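Local coordinates for protein putative N-acetylneuraminate lyase ([Ruminococcus] gnavus ATCC 29149, PDB 6RB7) that belongs to the dihydrodipicolinate synthetase family and is built on a parallel eight-stranded beta/alpha barrel with additional C-terminal helices, assembled as four chains, at residues Y278-C281 against N286-A289; I291-K296 against E319-A324; E226-G231 against G242-M247; E249-L254 against Y271-I276; A47-E52 against S81-Y86. One frame throughout, in Å; residues are numbered along the deposited sequence.

Contact 1: residues Y278-C281 against N286-A289; sequences YKMC and NMYA
Met287, which meets Met280 and Cys281 across the contact, also lays its methyl CE over one face of the neighbouring Tyr288 ring, 3.4 Å above the plane and displaced toward the rim. The Asn286 amide is a second flat group here: OD1 accepts from Tyr288 N at 2.9 Å, the donor standing well above the carbonyl plane (50° out of it). This is an N-cap, with Asn286 placed just before helix 287-299, and the bond closes the first turn of that helix. Here two consecutive helices of the C-terminal region, 263-281 and 287-299, are joined by a short connection, and their side chains meet through sulfur and methylene groups. Met287 CG stands anti to the backbone N (chi1 -168°), which carries the chain across to the other helix before a bend at chi3 turns CE back to the ring. Met287 SD lies 3.6 Å from Cys281 SG, a non-bonded sulfur pair, Cys281 being exposed. Met287 CG rests on the CB of the buried Met280 at 3.9 Å. A tris molecule, probably from the crystallisation liquor, lies beside the Met287 side chain.

Contact 2: residues I291-K296 against E319-A324; sequences IKAILK and EIVKEA
Ala293 and Ile294 on one helix receive Val321 and Ala324 on the other in a small helix-helix contact, a side-chain packing between apolar groups. Helices 287-299 and 317-335 both belong to the helical region that follows the barrel strands in the chain, and their short segments cross at -59°, with the axes 9.2 Å apart. In the first shell Val321 is central. One of its methyls, CG1, sits 3.7 Å from Ala293 CB and also approaches the backbone of the opposing helix at Ile294 N. The second methyl, CG2, flanks the same alanine from the other branch, Val321 CG2 lying 4.1 Å from Ala293 CB. Alongside, Ile294 and Val321 slide past one another in opposite directions, so that Ile294 CG1 passes 4.1 Å from Val321 CG1 and also lies against the carbonyl oxygen of Val321. The small alanines are consistent with this close approach: each directs its CB at the partner helix, and the CA atoms of Ile294 and Val321 come within 6.0 Å.

Outside this shell a third helix packs against both. Met280 of helix 263-281 touches Ile294 and Ala324 at once, while Ala325 and Ile328 extend the bed under Ile294. Val321 in turn leans on Ile297, one turn further along the first helix. Ile294 CG1 lies beside the backbone N (chi1 -70°), and the extended chi2 of 169° then carries the end of the side chain toward the second helix, where CD1 meets Ala324 CB at 3.7 Å.

Contact 3: residues E226-G231 against G242-M247; sequences EQFMSG and GTYGAM
Phe228 and Tyr244 span a wide backbone gap in the beta/alpha barrel: the first opens helix 228-234, the second lies in the 3-10 turn after strand 238-241, and their CA atoms are 10.6 Å apart. The two aromatic side chains do the bridging. Tyr244 OH arrives at the edge of the Phe228 ring, near its plane, 3.3 Å from Phe228 CD2 and 3.5 Å from Phe228 CE2, and Tyr244 CZ follows in the same plane at 3.8 Å from Phe228 CE2. The ring planes stand at 66° with centroids 5.8 Å apart, an oblique pairing that is neither a stack nor a T-shape. The CB of Phe228 points toward the other segment, and CG anti to the backbone N (chi1 -175°) lets the ring edge meet Tyr244 OH. Around this tight point the packing is apolar: Val41 and Ala239 of two adjacent barrel strands touch both rings, and Leu254 and Ile258 of helix 248-259 border Phe228.

The rest of the contact is looser. Glu226 starts from the partly exposed side, its CB turned from the partner while the carboxylate swings back, yet Glu226 OE2 stays 5.9 Å from Thr243 CG2; this oxygen is hydrogen-bonded to a tris molecule, probably from the crystallisation liquor. Past Phe228 the helix turns to the subunit interface, where Ser230 meets Ser230 of the second subunit. At the start of that helix, Gln227 O receives the 2.9 Å bond from Gly231 N.

Contact 4: residues E249-L254 against Y271-I276; sequences ELYLKL and YACNEI
Leu250 and Cys273 mark the closest backbone approach, 7.4 Å between CA atoms, where the segments of helices 248-259 and 263-281 run nearly antiparallel at 150° with their axes 10.7 Å apart. Cys273 buries the most surface in the contact. Its CB points toward the other helix, and SG lies over one face of the Tyr251 ring, 4.2 Å from the centroid and only 16° off the normal, a sulfur-aromatic contact. From another direction Leu250 CB presses on Cys273 SG at 3.8 Å, so the sulfur touches a methylene and an aromatic face at roughly right angles. Cys273 CB, meanwhile, sits 3.9 Å from Tyr251 OH. Farther along the helix the contact thins out, with Leu250 CD1 just meeting Ile276 CD1 at 4.3 Å. Tyr251 has CG beside its backbone N (chi1 -71°), and its CB does not aim straight at the partner; it is the length of the ring that brings the phenol end across.

The two helices form an antiparallel hairpin, and the turn joining them, Ala260 to Lys262, carries the bound bicine. On the barrel side Tyr251 meets the ring of Tyr244, while Ala331 and Met327 of helix 317-335 cover Leu250 and Ile276.

Chemically, the interface joins a polarisable sulfur to a pi face within a buried aliphatic setting, and the polar tip of the tyrosine is accounted for by Thr243 OG1, to which its hydroxyl is hydrogen-bonded. Cohesion between the two segments therefore rests on van der Waals and sulfur-pi contact.

Contact 5: residues A47-E52 against S81-Y86; sequences ACYDKE and SGECIY
Tyr49 and Glu83 cross at an angle: ring and carboxylate planes lie 58° apart, and Tyr49 OH donates to Glu83 OE1 at 2.7 Å. Relative to the ring, Glu83 OE1 is in plane at the edge, 3.3 Å from Tyr49 CE2; relative to the carboxylate, the hydroxyl is above, 59° out of the plane. Glu83 gets there on a chain extended beyond CG. The small side chain of Ala47 packs beside the carboxylate, with its CB 3.6 Å from Glu83 CD and 3.5 Å from Gly82 O. One water joins the two segments: it accepts from Ala47 N at 2.9 Å and donates to Glu83 OE2 and Ser81 O, stitching the loop after strand 41-43 to the loop after strand 74-77, the first two strands of the barrel.

Each carboxylate oxygen has a further partner, Arg307 N for OE1 and Lys292 NZ for OE2. The lysine also binds Ala47 O, so helix 287-299 is tied to both loops. A buried acid gripped by a phenol, a backbone N-H, a water and an ammonium group is consistent with a carboxylate held ionised and fixed in rotation.

Overall arrangement
From the N terminus, contact 5 comes first, closing a loop through helix 57-70 and strand 74-77 and joining the ends of the first two barrel strands. Much later, contact 3 closes over helix 228-234 and strand 238-241, the last strand. Contact 4 follows at once as a helical hairpin, contact 1 closes the short turn out of helix 263-281, and contact 2 brings helix 317-335 back on helix 287-299. All five are in series; none nests or crosses. Contacts 3 and 4 lie close, with centres about 7 Å apart, while Tyr288 and Lys292, from contacts 1 and 2, reach back to contact 5 and tie the C-terminal helices to the barrel mouth.

Contact 1: residues Y278-C281 against N286-A289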
# COMPACT_ATOMS: atom_id res chain seq x y z
N TYR A 278 -2.06 24.09 2.07
CA TYR A 278 -0.78 23.65 1.49
C TYR A 278 0.34 24.55 2.05
O TYR A 278 1.43 24.00 2.41
CB TYR A 278 -0.82 23.64 -0.02
CG TYR A 278 -1.96 22.84 -0.61
CD1 TYR A 278 -2.47 21.71 0.02
CD2 TYR A 278 -2.59 23.25 -1.77
CE1 TYR A 278 -3.54 21.01 -0.51
CE2 TYR A 278 -3.63 22.54 -2.33
CZ TYR A 278 -4.11 21.43 -1.70
OH TYR A 278 -5.19 20.74 -2.19
N LYS A 279 0.07 25.83 2.21
CA LYS A 279 1.08 26.74 2.80
C LYS A 279 1.37 26.32 4.26
O LYS A 279 2.55 26.21 4.64
CB LYS A 279 0.59 28.18 2.73
CG LYS A 279 1.58 29.21 3.31
CD LYS A 279 2.87 29.28 2.59
CE LYS A 279 2.75 29.69 1.15
NZ LYS A 279 4.11 30.01 0.61
N MET A 280 0.36 26.03 5.05
CA MET A 280 0.60 25.67 6.45
C MET A 280 1.38 24.35 6.52
O MET A 280 2.16 24.18 7.43
CB MET A 280 -0.71 25.51 7.21
CG MET A 280 -1.49 26.82 7.26
SD MET A 280 -2.86 26.83 8.44
CE MET A 280 -3.90 25.53 7.73
N CYS A 281 1.16 23.44 5.58
CA CYS A 281 1.83 22.11 5.61
C CYS A 281 3.25 22.19 5.06
O CYS A 281 3.98 21.18 5.18
CB CYS A 281 1.00 21.11 4.82
SG CYS A 281 -0.53 20.66 5.66
N ASN A 286 5.06 21.12 12.74
CA ASN A 286 3.77 20.44 12.50
C ASN A 286 2.71 21.46 12.10
O ASN A 286 2.68 22.60 12.58
CB ASN A 286 3.39 19.68 13.76
CG ASN A 286 2.08 18.95 13.62
OD1 ASN A 286 1.05 19.47 14.10
ND2 ASN A 286 2.13 17.77 13.00
N MET A 287 1.78 21.03 11.25
CA MET A 287 0.67 21.90 10.79
C MET A 287 -0.09 22.50 11.98
O MET A 287 -0.49 23.67 11.91
CB MET A 287 -0.31 21.18 9.89
CG MET A 287 -1.28 22.16 9.19
SD MET A 287 -2.69 21.27 8.50
CE MET A 287 -3.46 20.74 10.02
N TYR A 288 -0.35 21.75 13.06
CA TYR A 288 -1.09 22.29 14.22
C TYR A 288 -0.24 23.36 14.92
O TYR A 288 -0.83 24.26 15.49
CB TYR A 288 -1.64 21.18 15.11
CG TYR A 288 -2.63 20.33 14.36
CD1 TYR A 288 -3.85 20.85 13.97
CD2 TYR A 288 -2.30 19.06 13.93
CE1 TYR A 288 -4.75 20.12 13.21
CE2 TYR A 288 -3.19 18.32 13.15
CZ TYR A 288 -4.40 18.87 12.76
OH TYR A 288 -5.30 18.13 12.02
N ALA A 289 1.08 23.21 14.90
CA ALA A 289 1.98 24.27 15.47
C ALA A 289 1.82 25.54 14.64
O ALA A 289 1.79 26.66 15.22
CB ALA A 289 3.40 23.79 15.49

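Contact 2: residues I291-K296 against E319-A324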
# COMPACT_ATOMS: atom_id res chain seq x y z
N ILE A 291 -0.89 26.38 12.91
CA ILE A 291 -2.23 26.96 13.20
C ILE A 291 -2.23 27.69 14.54
O ILE A 291 -2.78 28.78 14.62
CB ILE A 291 -3.32 25.85 13.14
CG1 ILE A 291 -3.50 25.37 11.69
CG2 ILE A 291 -4.63 26.37 13.71
CD1 ILE A 291 -4.41 24.17 11.57
N LYS A 292 -1.60 27.13 15.59
CA LYS A 292 -1.61 27.83 16.89
C LYS A 292 -0.89 29.17 16.75
O LYS A 292 -1.34 30.14 17.34
CB LYS A 292 -0.98 26.93 17.94
CG LYS A 292 -1.82 25.71 18.25
CD LYS A 292 -1.22 24.78 19.30
CE LYS A 292 -1.90 23.42 19.28
NZ LYS A 292 -1.45 22.61 20.43
N ALA A 293 0.18 29.22 15.95
CA ALA A 293 0.93 30.49 15.76
C ALA A 293 0.07 31.49 14.96
O ALA A 293 0.09 32.71 15.25
CB ALA A 293 2.26 30.23 15.13
N ILE A 294 -0.66 31.02 13.96
CA ILE A 294 -1.60 31.86 13.18
C ILE A 294 -2.64 32.44 14.14
O ILE A 294 -2.99 33.64 14.00
CB ILE A 294 -2.26 31.08 12.04
CG1 ILE A 294 -1.21 30.80 10.97
CG2 ILE A 294 -3.45 31.83 11.49
CD1 ILE A 294 -1.66 29.81 9.91
N LEU A 295 -3.21 31.64 15.03
CA LEU A 295 -4.28 32.14 15.92
C LEU A 295 -3.70 33.16 16.91
O LEU A 295 -4.45 34.05 17.32
CB LEU A 295 -4.96 30.97 16.63
CG LEU A 295 -5.83 30.13 15.68
CD1 LEU A 295 -6.37 28.93 16.42
CD2 LEU A 295 -6.91 30.98 15.07
N LYS A 296 -2.44 33.05 17.26
CA LYS A 296 -1.81 34.15 18.08
C LYS A 296 -1.78 35.43 17.26
O LYS A 296 -2.18 36.48 17.78
CB LYS A 296 -0.42 33.71 18.56
CG LYS A 296 0.34 34.78 19.32
CD LYS A 296 1.64 34.20 19.89
CE LYS A 296 2.27 35.04 20.98
NZ LYS A 296 1.27 35.37 22.02
N GLU A 319 8.12 32.96 8.71
CA GLU A 319 7.74 33.58 7.42
C GLU A 319 6.51 32.87 6.84
O GLU A 319 5.59 33.52 6.30
CB GLU A 319 8.88 33.45 6.41
CG GLU A 319 8.73 34.28 5.16
CD GLU A 319 10.04 34.73 4.52
OE1 GLU A 319 10.95 33.88 4.28
OE2 GLU A 319 10.18 35.95 4.27
N ILE A 320 6.49 31.54 6.95
CA ILE A 320 5.36 30.72 6.45
C ILE A 320 4.11 31.01 7.30
O ILE A 320 3.00 31.17 6.74
CB ILE A 320 5.75 29.24 6.46
CG1 ILE A 320 6.85 28.97 5.43
CG2 ILE A 320 4.54 28.35 6.22
CD1 ILE A 320 7.52 27.60 5.55
N VAL A 321 4.27 31.04 8.62
CA VAL A 321 3.15 31.35 9.55
C VAL A 321 2.56 32.71 9.18
O VAL A 321 1.35 32.86 9.03
CB VAL A 321 3.63 31.35 11.01
CG1 VAL A 321 2.58 31.95 11.91
CG2 VAL A 321 4.05 29.95 11.46
N LYS A 322 3.40 33.73 9.01
CA LYS A 322 2.87 35.09 8.72
C LYS A 322 2.20 35.13 7.36
O LYS A 322 1.17 35.83 7.23
CB LYS A 322 4.03 36.08 8.79
CG LYS A 322 4.50 36.31 10.20
CD LYS A 322 5.73 37.23 10.21
CE LYS A 322 5.39 38.64 9.72
NZ LYS A 322 6.49 39.28 8.94
N GLU A 323 2.77 34.45 6.37
CA GLU A 323 2.16 34.40 5.02
C GLU A 323 0.79 33.73 5.10
O GLU A 323 -0.19 34.29 4.55
CB GLU A 323 3.08 33.69 4.05
CG GLU A 323 2.58 33.76 2.63
CD GLU A 323 3.56 33.20 1.60
OE1 GLU A 323 4.54 32.50 2.02
OE2 GLU A 323 3.31 33.40 0.38
N ALA A 324 0.70 32.59 5.76
CA ALA A 324 -0.60 31.87 5.86
C ALA A 324 -1.61 32.71 6.62
O ALA A 324 -2.78 32.76 6.21
CB ALA A 324 -0.41 30.52 6.50

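Contact 3: residues E226-G231 against G242-M247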
# COMPACT_ATOMS: atom_id res chain seq x y z
N GLU A 226 -9.70 19.43 2.42
CA GLU A 226 -9.36 19.79 1.03
C GLU A 226 -10.44 19.33 0.05
O GLU A 226 -10.45 19.76 -1.09
CB GLU A 226 -8.04 19.10 0.65
CG GLU A 226 -6.84 19.53 1.50
CD GLU A 226 -6.61 18.72 2.79
OE1 GLU A 226 -7.52 17.99 3.29
OE2 GLU A 226 -5.45 18.77 3.30
N GLN A 227 -11.32 18.46 0.48
CA GLN A 227 -12.42 17.90 -0.37
C GLN A 227 -13.81 18.30 0.18
O GLN A 227 -14.81 17.71 -0.24
CB GLN A 227 -12.26 16.38 -0.42
CG GLN A 227 -10.92 15.94 -0.96
CD GLN A 227 -10.77 14.44 -1.17
OE1 GLN A 227 -9.95 14.05 -2.02
NE2 GLN A 227 -11.52 13.58 -0.44
N PHE A 228 -13.87 19.28 1.09
CA PHE A 228 -15.11 19.69 1.78
C PHE A 228 -16.31 19.74 0.82
O PHE A 228 -17.32 19.03 1.06
CB PHE A 228 -14.86 21.03 2.48
CG PHE A 228 -15.97 21.56 3.34
CD1 PHE A 228 -17.12 22.07 2.78
CD2 PHE A 228 -15.84 21.57 4.73
CE1 PHE A 228 -18.13 22.60 3.59
CE2 PHE A 228 -16.82 22.14 5.51
CZ PHE A 228 -17.98 22.62 4.96
N MET A 229 -16.20 20.50 -0.27
CA MET A 229 -17.38 20.74 -1.12
C MET A 229 -17.79 19.45 -1.82
O MET A 229 -19.01 19.22 -2.03
CB MET A 229 -17.15 21.86 -2.12
CG MET A 229 -16.15 21.58 -3.16
SD MET A 229 -15.89 23.08 -4.19
CE MET A 229 -17.47 23.24 -5.01
N SER A 230 -16.83 18.60 -2.16
CA SER A 230 -17.06 17.34 -2.90
C SER A 230 -17.72 16.33 -1.98
O SER A 230 -18.61 15.58 -2.46
CB SER A 230 -15.76 16.83 -3.45
OG SER A 230 -15.29 17.65 -4.50
N GLY A 231 -17.27 16.19 -0.74
CA GLY A 231 -17.90 15.26 0.21
C GLY A 231 -19.29 15.72 0.57
O GLY A 231 -20.19 14.87 0.70
N GLY A 242 -9.71 19.49 10.86
CA GLY A 242 -8.56 19.98 11.62
C GLY A 242 -8.14 21.38 11.25
O GLY A 242 -7.46 22.01 12.07
N THR A 243 -8.46 21.89 10.04
CA THR A 243 -7.96 23.23 9.64
C THR A 243 -9.05 24.27 9.86
O THR A 243 -8.77 25.45 9.72
CB THR A 243 -7.50 23.28 8.19
OG1 THR A 243 -8.61 23.12 7.31
CG2 THR A 243 -6.43 22.27 7.89
N TYR A 244 -10.26 23.86 10.25
CA TYR A 244 -11.38 24.83 10.31
C TYR A 244 -11.07 25.92 11.33
O TYR A 244 -11.47 27.10 11.12
CB TYR A 244 -12.71 24.17 10.69
CG TYR A 244 -13.26 23.12 9.79
CD1 TYR A 244 -12.70 22.75 8.58
CD2 TYR A 244 -14.43 22.49 10.19
CE1 TYR A 244 -13.27 21.73 7.82
CE2 TYR A 244 -15.01 21.51 9.43
CZ TYR A 244 -14.41 21.11 8.25
OH TYR A 244 -14.94 20.05 7.53
N GLY A 245 -10.44 25.58 12.44
CA GLY A 245 -10.18 26.56 13.50
C GLY A 245 -9.25 27.68 13.08
O GLY A 245 -9.30 28.73 13.70
N ALA A 246 -8.46 27.49 12.03
CA ALA A 246 -7.60 28.57 11.49
C ALA A 246 -8.44 29.63 10.77
O ALA A 246 -7.94 30.73 10.56
CB ALA A 246 -6.60 27.99 10.53
N MET A 247 -9.61 29.27 10.25
CA MET A 247 -10.35 30.11 9.28
C MET A 247 -11.82 29.73 9.25
O MET A 247 -12.39 29.41 8.21
CB MET A 247 -9.71 30.02 7.90
CG MET A 247 -9.58 28.62 7.40
SD MET A 247 -8.25 28.57 6.16
CE MET A 247 -8.09 26.83 5.76

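Contact 4: residues E249-L254 against Y271-I276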
# COMPACT_ATOMS: atom_id res chain seq x y z
N GLU A 249 -14.69 31.17 9.46
CA GLU A 249 -15.61 31.98 8.63
C GLU A 249 -15.57 31.49 7.19
O GLU A 249 -16.62 31.55 6.52
CB GLU A 249 -15.27 33.46 8.62
CG GLU A 249 -15.30 34.11 9.98
CD GLU A 249 -13.95 34.16 10.69
OE1 GLU A 249 -13.16 33.13 10.66
OE2 GLU A 249 -13.67 35.25 11.25
N LEU A 250 -14.41 31.05 6.69
CA LEU A 250 -14.31 30.62 5.27
C LEU A 250 -15.10 29.32 5.09
O LEU A 250 -15.82 29.19 4.11
CB LEU A 250 -12.85 30.44 4.85
CG LEU A 250 -12.00 31.70 4.84
CD1 LEU A 250 -10.60 31.40 4.39
CD2 LEU A 250 -12.65 32.77 3.94
N TYR A 251 -14.97 28.37 6.03
CA TYR A 251 -15.74 27.11 5.89
C TYR A 251 -17.24 27.40 6.08
O TYR A 251 -18.05 26.71 5.43
CB TYR A 251 -15.20 26.06 6.83
CG TYR A 251 -13.85 25.53 6.43
CD1 TYR A 251 -13.74 24.63 5.37
CD2 TYR A 251 -12.67 25.96 7.04
CE1 TYR A 251 -12.52 24.11 4.98
CE2 TYR A 251 -11.43 25.46 6.64
CZ TYR A 251 -11.36 24.54 5.61
OH TYR A 251 -10.15 23.99 5.26
N LEU A 252 -17.63 28.31 6.99
CA LEU A 252 -19.07 28.66 7.11
C LEU A 252 -19.59 29.23 5.79
O LEU A 252 -20.69 28.84 5.37
CB LEU A 252 -19.26 29.63 8.28
CG LEU A 252 -19.12 28.99 9.66
CD1 LEU A 252 -18.95 30.06 10.74
CD2 LEU A 252 -20.31 28.06 9.95
N LYS A 253 -18.81 30.09 5.16
CA LYS A 253 -19.24 30.70 3.89
C LYS A 253 -19.26 29.66 2.77
O LYS A 253 -20.18 29.67 1.96
CB LYS A 253 -18.35 31.88 3.54
CG LYS A 253 -18.88 32.68 2.36
CD LYS A 253 -20.14 33.44 2.71
CE LYS A 253 -20.63 34.27 1.54
NZ LYS A 253 -21.80 35.11 1.93
N LEU A 254 -18.30 28.75 2.77
CA LEU A 254 -18.29 27.62 1.80
C LEU A 254 -19.57 26.83 1.96
O LEU A 254 -20.23 26.54 0.95
CB LEU A 254 -17.05 26.78 2.07
CG LEU A 254 -16.84 25.54 1.22
CD1 LEU A 254 -16.99 25.79 -0.26
CD2 LEU A 254 -15.48 24.96 1.50
N TYR A 271 -10.80 26.59 -3.13
CA TYR A 271 -9.43 26.72 -3.68
C TYR A 271 -8.58 27.61 -2.76
O TYR A 271 -7.41 27.33 -2.56
CB TYR A 271 -9.45 27.22 -5.12
CG TYR A 271 -9.68 26.15 -6.15
CD1 TYR A 271 -10.70 25.21 -6.03
CD2 TYR A 271 -8.91 26.08 -7.29
CE1 TYR A 271 -10.93 24.25 -6.98
CE2 TYR A 271 -9.11 25.11 -8.26
CZ TYR A 271 -10.12 24.18 -8.10
OH TYR A 271 -10.32 23.25 -9.08
N ALA A 272 -9.17 28.67 -2.21
CA ALA A 272 -8.44 29.56 -1.29
C ALA A 272 -8.10 28.81 -0.00
O ALA A 272 -6.95 28.94 0.46
CB ALA A 272 -9.27 30.77 -0.99
N CYS A 273 -9.05 28.06 0.54
CA CYS A 273 -8.79 27.24 1.75
C CYS A 273 -7.66 26.27 1.45
O CYS A 273 -6.75 26.11 2.28
CB CYS A 273 -10.01 26.47 2.23
SG CYS A 273 -11.27 27.58 2.91
N ASN A 274 -7.72 25.56 0.32
CA ASN A 274 -6.72 24.52 0.03
C ASN A 274 -5.34 25.17 -0.10
O ASN A 274 -4.35 24.58 0.44
CB ASN A 274 -7.10 23.69 -1.19
CG ASN A 274 -8.30 22.80 -0.92
OD1 ASN A 274 -8.95 22.95 0.13
ND2 ASN A 274 -8.59 21.86 -1.81
N GLU A 275 -5.24 26.33 -0.77
CA GLU A 275 -3.94 27.03 -0.90
C GLU A 275 -3.37 27.33 0.49
O GLU A 275 -2.14 27.18 0.70
CB GLU A 275 -4.17 28.29 -1.72
CG GLU A 275 -2.94 29.07 -2.07
CD GLU A 275 -3.22 30.36 -2.83
OE1 GLU A 275 -4.23 31.12 -2.50
OE2 GLU A 275 -2.44 30.65 -3.77
N ILE A 276 -4.22 27.77 1.41
CA ILE A 276 -3.80 28.05 2.80
C ILE A 276 -3.32 26.75 3.44
O ILE A 276 -2.28 26.74 4.11
CB ILE A 276 -4.93 28.75 3.58
CG1 ILE A 276 -5.15 30.16 3.04
CG2 ILE A 276 -4.68 28.73 5.08
CD1 ILE A 276 -6.49 30.73 3.31

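Contact 5: residues A47-E52 against S81-Y86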
# COMPACT_ATOMS: atom_id res chain seq x y z
N ALA A 47 -5.52 21.16 20.98
CA ALA A 47 -4.88 21.04 22.31
C ALA A 47 -4.41 22.42 22.76
O ALA A 47 -3.66 23.06 22.03
CB ALA A 47 -3.76 20.04 22.31
N CYS A 48 -4.83 22.85 23.95
CA CYS A 48 -4.47 24.17 24.51
C CYS A 48 -3.58 23.93 25.72
O CYS A 48 -4.08 23.39 26.75
CB CYS A 48 -5.72 24.92 24.92
SG CYS A 48 -6.84 25.27 23.54
N TYR A 49 -2.32 24.33 25.62
CA TYR A 49 -1.32 24.09 26.66
C TYR A 49 -0.85 25.41 27.27
O TYR A 49 -0.92 26.46 26.64
CB TYR A 49 -0.11 23.33 26.15
CG TYR A 49 -0.42 22.03 25.44
CD1 TYR A 49 -0.87 20.92 26.13
CD2 TYR A 49 -0.14 21.90 24.09
CE1 TYR A 49 -1.09 19.71 25.49
CE2 TYR A 49 -0.35 20.70 23.43
CZ TYR A 49 -0.79 19.60 24.14
OH TYR A 49 -1.06 18.40 23.51
N ASP A 50 -0.40 25.28 28.52
CA ASP A 50 0.30 26.39 29.20
C ASP A 50 1.78 26.36 28.78
O ASP A 50 2.19 25.55 27.96
CB ASP A 50 0.05 26.30 30.71
CG ASP A 50 0.70 25.12 31.43
OD1 ASP A 50 1.64 24.47 30.84
OD2 ASP A 50 0.21 24.80 32.56
N LYS A 51 2.59 27.25 29.38
CA LYS A 51 4.00 27.37 28.96
C LYS A 51 4.82 26.15 29.40
O LYS A 51 5.85 25.95 28.77
CB LYS A 51 4.62 28.66 29.53
CG LYS A 51 4.04 29.91 28.87
CD LYS A 51 4.37 30.03 27.39
CE LYS A 51 3.33 30.78 26.57
NZ LYS A 51 3.97 31.47 25.43
N GLU A 52 4.35 25.40 30.39
CA GLU A 52 5.04 24.17 30.88
C GLU A 52 4.57 22.95 30.06
O GLU A 52 5.06 21.87 30.34
CB GLU A 52 4.75 23.95 32.36
CG GLU A 52 5.44 24.98 33.25
CD GLU A 52 4.83 25.20 34.64
OE1 GLU A 52 3.91 24.45 35.03
OE2 GLU A 52 5.27 26.13 35.31
N SER A 81 -6.59 15.74 15.86
CA SER A 81 -6.24 17.17 15.63
C SER A 81 -6.11 17.87 16.97
O SER A 81 -5.47 18.92 17.01
CB SER A 81 -7.28 17.84 14.72
OG SER A 81 -7.30 17.24 13.44
N GLY A 82 -6.76 17.35 18.02
CA GLY A 82 -6.59 17.81 19.41
C GLY A 82 -5.49 17.08 20.15
O GLY A 82 -5.43 17.14 21.38
N GLU A 83 -4.63 16.37 19.44
CA GLU A 83 -3.43 15.70 20.00
C GLU A 83 -3.82 14.59 20.97
O GLU A 83 -3.05 14.29 21.87
CB GLU A 83 -2.47 16.72 20.59
CG GLU A 83 -2.02 17.72 19.54
CD GLU A 83 -1.16 18.87 20.06
OE1 GLU A 83 -0.29 18.62 20.90
OE2 GLU A 83 -1.32 20.00 19.55
N CYS A 84 -4.95 13.93 20.76
CA CYS A 84 -5.45 12.94 21.75
C CYS A 84 -4.46 11.79 21.89
O CYS A 84 -4.34 11.25 23.01
CB CYS A 84 -6.83 12.39 21.43
SG CYS A 84 -6.97 11.43 19.91
N ILE A 85 -3.78 11.41 20.81
CA ILE A 85 -2.79 10.30 20.82
C ILE A 85 -1.78 10.58 21.94
O ILE A 85 -1.25 9.67 22.52
CB ILE A 85 -2.12 10.24 19.42
CG1 ILE A 85 -3.16 9.89 18.36
CG2 ILE A 85 -0.93 9.26 19.38
CD1 ILE A 85 -3.74 8.52 18.54
N TYR A 86 -1.48 11.86 22.19
CA TYR A 86 -0.38 12.31 23.05
C TYR A 86 -0.85 12.73 24.45
O TYR A 86 -0.03 13.24 25.23
CB TYR A 86 0.38 13.45 22.37
CG TYR A 86 0.79 13.12 20.96
CD1 TYR A 86 1.59 12.02 20.70
CD2 TYR A 86 0.28 13.82 19.88
CE1 TYR A 86 1.92 11.65 19.41
CE2 TYR A 86 0.66 13.50 18.60
CZ TYR A 86 1.46 12.40 18.35
OH TYR A 86 1.75 12.03 17.06
O HOH W 1 -3.90 20.60 18.60